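Local coordinates for uncharacterized protein (Bacteroides vulgatus, PDB 4FMR), which is of unknown function but probably binds DNA, pairing an HU/IHF-like domain with an immunoglobulin-like DUF4469 domain, at residues T129-T141 against G151-V163. Numbering follows the deposited sequence.
Sequences TKFYIGSGQDATT and GRNFTLFGKNLTV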
loop_
_atom_site.group_PDB
_atom_site.type_symbol
_atom_site.label_atom_id
_atom_site.label_comp_id
_atom_site.label_asym_id
_atom_site.label_seq_id
_atom_site.Cartn_x
_atom_site.Cartn_y
_atom_site.Cartn_z
ATOM N N THR B 129 13.521 25.438 11.073
ATOM C CA THR B 129 12.639 25.987 12.105
ATOM C C THR B 129 12.092 24.885 13.022
ATOM O O THR B 129 12.043 23.719 12.624
ATOM C CB THR B 129 11.480 26.778 11.452
ATOM O OG1 THR B 129 10.728 27.445 12.468
ATOM C CG2 THR B 129 10.556 25.908 10.587
ATOM N N LYS B 130 11.672 25.263 14.242
ATOM C CA LYS B 130 11.067 24.331 15.194
ATOM C C LYS B 130 9.515 24.483 15.168
ATOM O O LYS B 130 8.858 24.495 16.208
ATOM C CB LYS B 130 11.653 24.511 16.615
ATOM C CG LYS B 130 12.937 23.694 16.854
ATOM C CD LYS B 130 12.670 22.171 16.865
ATOM C CE LYS B 130 13.919 21.323 16.796
ATOM N NZ LYS B 130 13.591 19.873 16.720
ATOM N N PHE B 131 8.954 24.588 13.950
ATOM C CA PHE B 131 7.529 24.696 13.655
ATOM C C PHE B 131 7.280 24.025 12.323
ATOM O O PHE B 131 7.494 24.620 11.258
ATOM C CB PHE B 131 7.045 26.153 13.661
ATOM C CG PHE B 131 5.611 26.358 13.226
ATOM C CD1 PHE B 131 4.567 25.716 13.883
ATOM C CD2 PHE B 131 5.298 27.260 12.215
ATOM C CE1 PHE B 131 3.235 25.933 13.502
ATOM C CE2 PHE B 131 3.967 27.494 11.852
ATOM C CZ PHE B 131 2.945 26.835 12.502
ATOM N N TYR B 132 6.859 22.757 12.390
ATOM C CA TYR B 132 6.642 21.926 11.224
ATOM C C TYR B 132 5.800 20.708 11.565
ATOM O O TYR B 132 5.660 20.350 12.737
ATOM C CB TYR B 132 8.009 21.468 10.635
ATOM C CG TYR B 132 8.845 20.639 11.591
ATOM C CD1 TYR B 132 8.627 19.272 11.734
ATOM C CD2 TYR B 132 9.856 21.222 12.351
ATOM C CE1 TYR B 132 9.373 18.511 12.634
ATOM C CE2 TYR B 132 10.611 20.470 13.248
ATOM C CZ TYR B 132 10.388 19.108 13.363
ATOM O OH TYR B 132 11.143 18.357 14.237
ATOM N N ILE B 133 5.284 20.071 10.511
ATOM C CA ILE B 133 4.554 18.818 10.517
ATOM C C ILE B 133 5.578 17.740 10.136
ATOM O O ILE B 133 6.099 17.774 9.019
ATOM C CB ILE B 133 3.321 18.871 9.556
ATOM C CG1 ILE B 133 2.325 19.998 9.951
ATOM C CG2 ILE B 133 2.653 17.498 9.487
ATOM C CD1 ILE B 133 1.239 20.391 8.886
ATOM N N GLY B 134 5.903 16.860 11.087
ATOM C CA GLY B 134 6.884 15.790 10.924
ATOM C C GLY B 134 6.326 14.538 10.285
ATOM O O GLY B 134 6.874 14.027 9.301
ATOM N N SER B 135 5.232 14.023 10.866
ATOM C CA SER B 135 4.538 12.826 10.400
ATOM C C SER B 135 3.036 12.931 10.648
ATOM O O SER B 135 2.555 13.904 11.237
ATOM C CB SER B 135 5.110 11.585 11.076
ATOM O OG SER B 135 5.463 11.855 12.418
ATOM N N GLY B 136 2.314 11.936 10.163
ATOM C CA GLY B 136 0.871 11.854 10.270
ATOM C C GLY B 136 0.377 10.434 10.411
ATOM O O GLY B 136 1.087 9.492 10.056
ATOM N N GLN B 137 -0.853 10.260 10.920
ATOM C CA GLN B 137 -1.427 8.927 11.039
ATOM C C GLN B 137 -2.957 8.949 10.855
ATOM O O GLN B 137 -3.661 9.694 11.546
ATOM C CB GLN B 137 -1.060 8.245 12.381
ATOM C CG GLN B 137 -1.363 6.736 12.351
ATOM C CD GLN B 137 -1.215 6.050 13.677
ATOM O OE1 GLN B 137 -1.731 6.497 14.718
ATOM N NE2 GLN B 137 -0.565 4.898 13.645
ATOM N N ASP B 138 -3.451 8.085 9.956
ATOM C CA ASP B 138 -4.869 7.917 9.692
ATOM C C ASP B 138 -5.424 6.911 10.675
ATOM O O ASP B 138 -4.833 5.842 10.824
ATOM C CB ASP B 138 -5.120 7.477 8.242
ATOM C CG ASP B 138 -6.590 7.566 7.879
ATOM O OD1 ASP B 138 -7.153 8.667 7.971
ATOM O OD2 ASP B 138 -7.192 6.523 7.583
ATOM N N ALA B 139 -6.541 7.246 11.360
ATOM C CA ALA B 139 -7.126 6.386 12.390
ATOM C C ALA B 139 -7.762 5.136 11.798
ATOM O O ALA B 139 -7.619 4.057 12.358
ATOM C CB ALA B 139 -8.157 7.158 13.202
ATOM N N THR B 140 -8.420 5.276 10.655
ATOM C CA THR B 140 -9.148 4.205 9.980
ATOM C C THR B 140 -8.213 3.165 9.397
ATOM O O THR B 140 -8.457 1.988 9.631
ATOM C CB THR B 140 -10.046 4.802 8.903
ATOM O OG1 THR B 140 -10.922 5.697 9.564
ATOM C CG2 THR B 140 -10.872 3.764 8.167
ATOM N N THR B 141 -7.179 3.568 8.633
ATOM C CA THR B 141 -6.290 2.614 7.950
ATOM C C THR B 141 -4.987 2.377 8.720
ATOM O O THR B 141 -4.289 1.404 8.429
ATOM C CB THR B 141 -5.955 3.119 6.523
ATOM O OG1 THR B 141 -5.144 4.284 6.629
ATOM C CG2 THR B 141 -7.206 3.425 5.666
ATOM N N GLY B 151 -14.198 12.241 6.770
ATOM C CA GLY B 151 -15.179 11.931 7.807
ATOM C C GLY B 151 -14.607 11.155 8.970
ATOM O O GLY B 151 -15.363 10.701 9.829
ATOM N N ARG B 152 -13.272 10.977 9.005
ATOM C CA ARG B 152 -12.603 10.198 10.042
ATOM C C ARG B 152 -11.424 10.985 10.631
ATOM O O ARG B 152 -11.101 12.071 10.151
ATOM C CB ARG B 152 -12.153 8.834 9.477
ATOM C CG ARG B 152 -13.308 7.856 9.171
ATOM C CD ARG B 152 -14.012 7.354 10.431
ATOM N NE ARG B 152 -15.118 6.435 10.143
ATOM C CZ ARG B 152 -14.986 5.117 10.017
ATOM N NH1 ARG B 152 -13.793 4.546 10.130
ATOM N NH2 ARG B 152 -16.046 4.361 9.756
ATOM N N ASN B 153 -10.811 10.460 11.696
ATOM C CA ASN B 153 -9.730 11.157 12.378
ATOM C C ASN B 153 -8.365 10.987 11.746
ATOM O O ASN B 153 -8.014 9.946 11.219
ATOM C CB ASN B 153 -9.639 10.739 13.841
ATOM C CG ASN B 153 -10.802 11.258 14.652
ATOM O OD1 ASN B 153 -10.958 12.468 14.871
ATOM N ND2 ASN B 153 -11.676 10.356 15.062
ATOM N N PHE B 154 -7.581 12.045 11.868
ATOM C CA PHE B 154 -6.226 12.116 11.387
ATOM C C PHE B 154 -5.358 12.731 12.473
ATOM O O PHE B 154 -5.793 13.676 13.139
ATOM C CB PHE B 154 -6.161 12.925 10.073
ATOM C CG PHE B 154 -4.842 12.732 9.372
ATOM C CD1 PHE B 154 -4.602 11.594 8.606
ATOM C CD2 PHE B 154 -3.804 13.657 9.536
ATOM C CE1 PHE B 154 -3.360 11.391 8.003
ATOM C CE2 PHE B 154 -2.554 13.443 8.931
ATOM C CZ PHE B 154 -2.343 12.312 8.175
ATOM N N THR B 155 -4.145 12.168 12.679
ATOM C CA THR B 155 -3.191 12.695 13.664
ATOM C C THR B 155 -1.963 13.289 12.959
ATOM O O THR B 155 -1.334 12.633 12.145
ATOM C CB THR B 155 -2.758 11.621 14.692
ATOM O OG1 THR B 155 -3.912 11.082 15.329
ATOM C CG2 THR B 155 -1.840 12.181 15.754
ATOM N N LEU B 156 -1.585 14.492 13.358
ATOM C CA LEU B 156 -0.399 15.199 12.894
ATOM C C LEU B 156 0.634 15.258 14.003
ATOM O O LEU B 156 0.321 15.728 15.095
ATOM C CB LEU B 156 -0.759 16.629 12.447
ATOM C CG LEU B 156 -1.683 16.748 11.264
ATOM C CD1 LEU B 156 -2.507 18.012 11.349
ATOM C CD2 LEU B 156 -0.916 16.636 9.982
ATOM N N PHE B 157 1.863 14.785 13.738
ATOM C CA PHE B 157 2.948 14.862 14.712
ATOM C C PHE B 157 3.929 15.934 14.268
ATOM O O PHE B 157 4.157 16.088 13.073
ATOM C CB PHE B 157 3.638 13.494 14.877
ATOM C CG PHE B 157 2.700 12.376 15.274
ATOM C CD1 PHE B 157 2.413 12.130 16.614
ATOM C CD2 PHE B 157 2.127 11.553 14.310
ATOM C CE1 PHE B 157 1.582 11.068 16.985
ATOM C CE2 PHE B 157 1.288 10.505 14.677
ATOM C CZ PHE B 157 1.024 10.263 16.010
ATOM N N GLY B 158 4.484 16.685 15.205
ATOM C CA GLY B 158 5.443 17.710 14.830
ATOM C C GLY B 158 5.965 18.537 15.974
ATOM O O GLY B 158 6.162 18.023 17.084
ATOM N N LYS B 159 6.229 19.830 15.682
ATOM C CA LYS B 159 6.769 20.796 16.633
ATOM C C LYS B 159 5.949 22.062 16.639
ATOM O O LYS B 159 5.700 22.647 15.577
ATOM C CB LYS B 159 8.248 21.136 16.332
ATOM C CG LYS B 159 9.242 20.007 16.606
ATOM C CD LYS B 159 9.600 19.827 18.071
ATOM C CE LYS B 159 10.551 18.667 18.242
ATOM N NZ LYS B 159 11.036 18.544 19.641
ATOM N N ASN B 160 5.522 22.464 17.861
ATOM C CA ASN B 160 4.752 23.666 18.196
ATOM C C ASN B 160 3.551 23.864 17.256
ATOM O O ASN B 160 3.340 24.949 16.717
ATOM C CB ASN B 160 5.672 24.893 18.180
ATOM C CG ASN B 160 6.709 24.803 19.262
ATOM O OD1 ASN B 160 6.391 24.731 20.461
ATOM N ND2 ASN B 160 7.970 24.754 18.858
ATOM N N LEU B 161 2.740 22.812 17.132
ATOM C CA LEU B 161 1.575 22.750 16.248
ATOM C C LEU B 161 0.278 23.250 16.920
ATOM O O LEU B 161 -0.717 23.391 16.205
ATOM C CB LEU B 161 1.367 21.296 15.750
ATOM C CG LEU B 161 2.418 20.723 14.786
ATOM C CD1 LEU B 161 2.012 19.325 14.300
ATOM C CD2 LEU B 161 2.606 21.617 13.566
ATOM N N THR B 162 0.288 23.539 18.260
ATOM C CA THR B 162 -0.889 23.998 19.026
ATOM C C THR B 162 -1.601 25.133 18.298
ATOM O O THR B 162 -0.968 26.131 17.960
ATOM C CB THR B 162 -0.507 24.439 20.462
ATOM O OG1 THR B 162 0.195 23.390 21.114
ATOM C CG2 THR B 162 -1.718 24.809 21.317
ATOM N N VAL B 163 -2.904 24.967 18.047
ATOM C CA VAL B 163 -3.717 25.995 17.386
ATOM C C VAL B 163 -4.177 26.990 18.491
ATOM O O VAL B 163 -4.901 26.608 19.406
ATOM C CB VAL B 163 -4.887 25.377 16.568
ATOM C CG1 VAL B 163 -5.820 26.460 16.038
ATOM C CG2 VAL B 163 -4.360 24.523 15.410
HETATM O O HOH W 1 -5.208 9.340 13.793
HETATM O O HOH W 2 -9.081 8.102 9.730
#
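With CG turned opposite its own backbone N (chi1 -166°), Phe-154 leans across to strand 132-138 and lays one ring face against Gln-137 O; Tyr-132, its chi1 at 61°, swings its ring alongside Lys-159 instead. Both belong to an antiparallel pair, strands 132-138 and 153-159, in one sheet of the immunoglobulin-like domain, where 132-138 is an edge strand within this chain and 153-159 also pairs with 197-201. A classic beta bulge breaks the register: Gly-134 N and Ser-135 N both donate to Phe-157 O, at 2.8 and 3.2 Å, the first in the carbonyl plane and the second well above it. Ser-135 and, past the bulge, Gln-137 share a face with Phe-157, whose ring edge meets Gln-137 CB. On the inner face Ile-133 CG2 touches Leu-156 CD2 at 3.7 Å, and both side chains reach Leu-213 of strand 209-217 in the other sheet. Lys-159 CB sits over the Tyr-132 ring in a CH-pi contact, while Lys-159 NZ lies 4.1 Å from Lys-130 NZ, two like charges side by side; Asp-12 offers both amines a long, weak ion pair. At that end Asn-160 ND2 donates to Lys-130 O almost straight (163°). At the other, Asp-138 OD2 accepts from Thr-141 N, an Asx motif, and is also hydrogen-bonded to Thr-149 OG1 of strand 147-149, and a water donates to Asp-138 OD1 at 2.7 Å and to Asn-153 O at 2.6 Å while accepting from Thr-140 N.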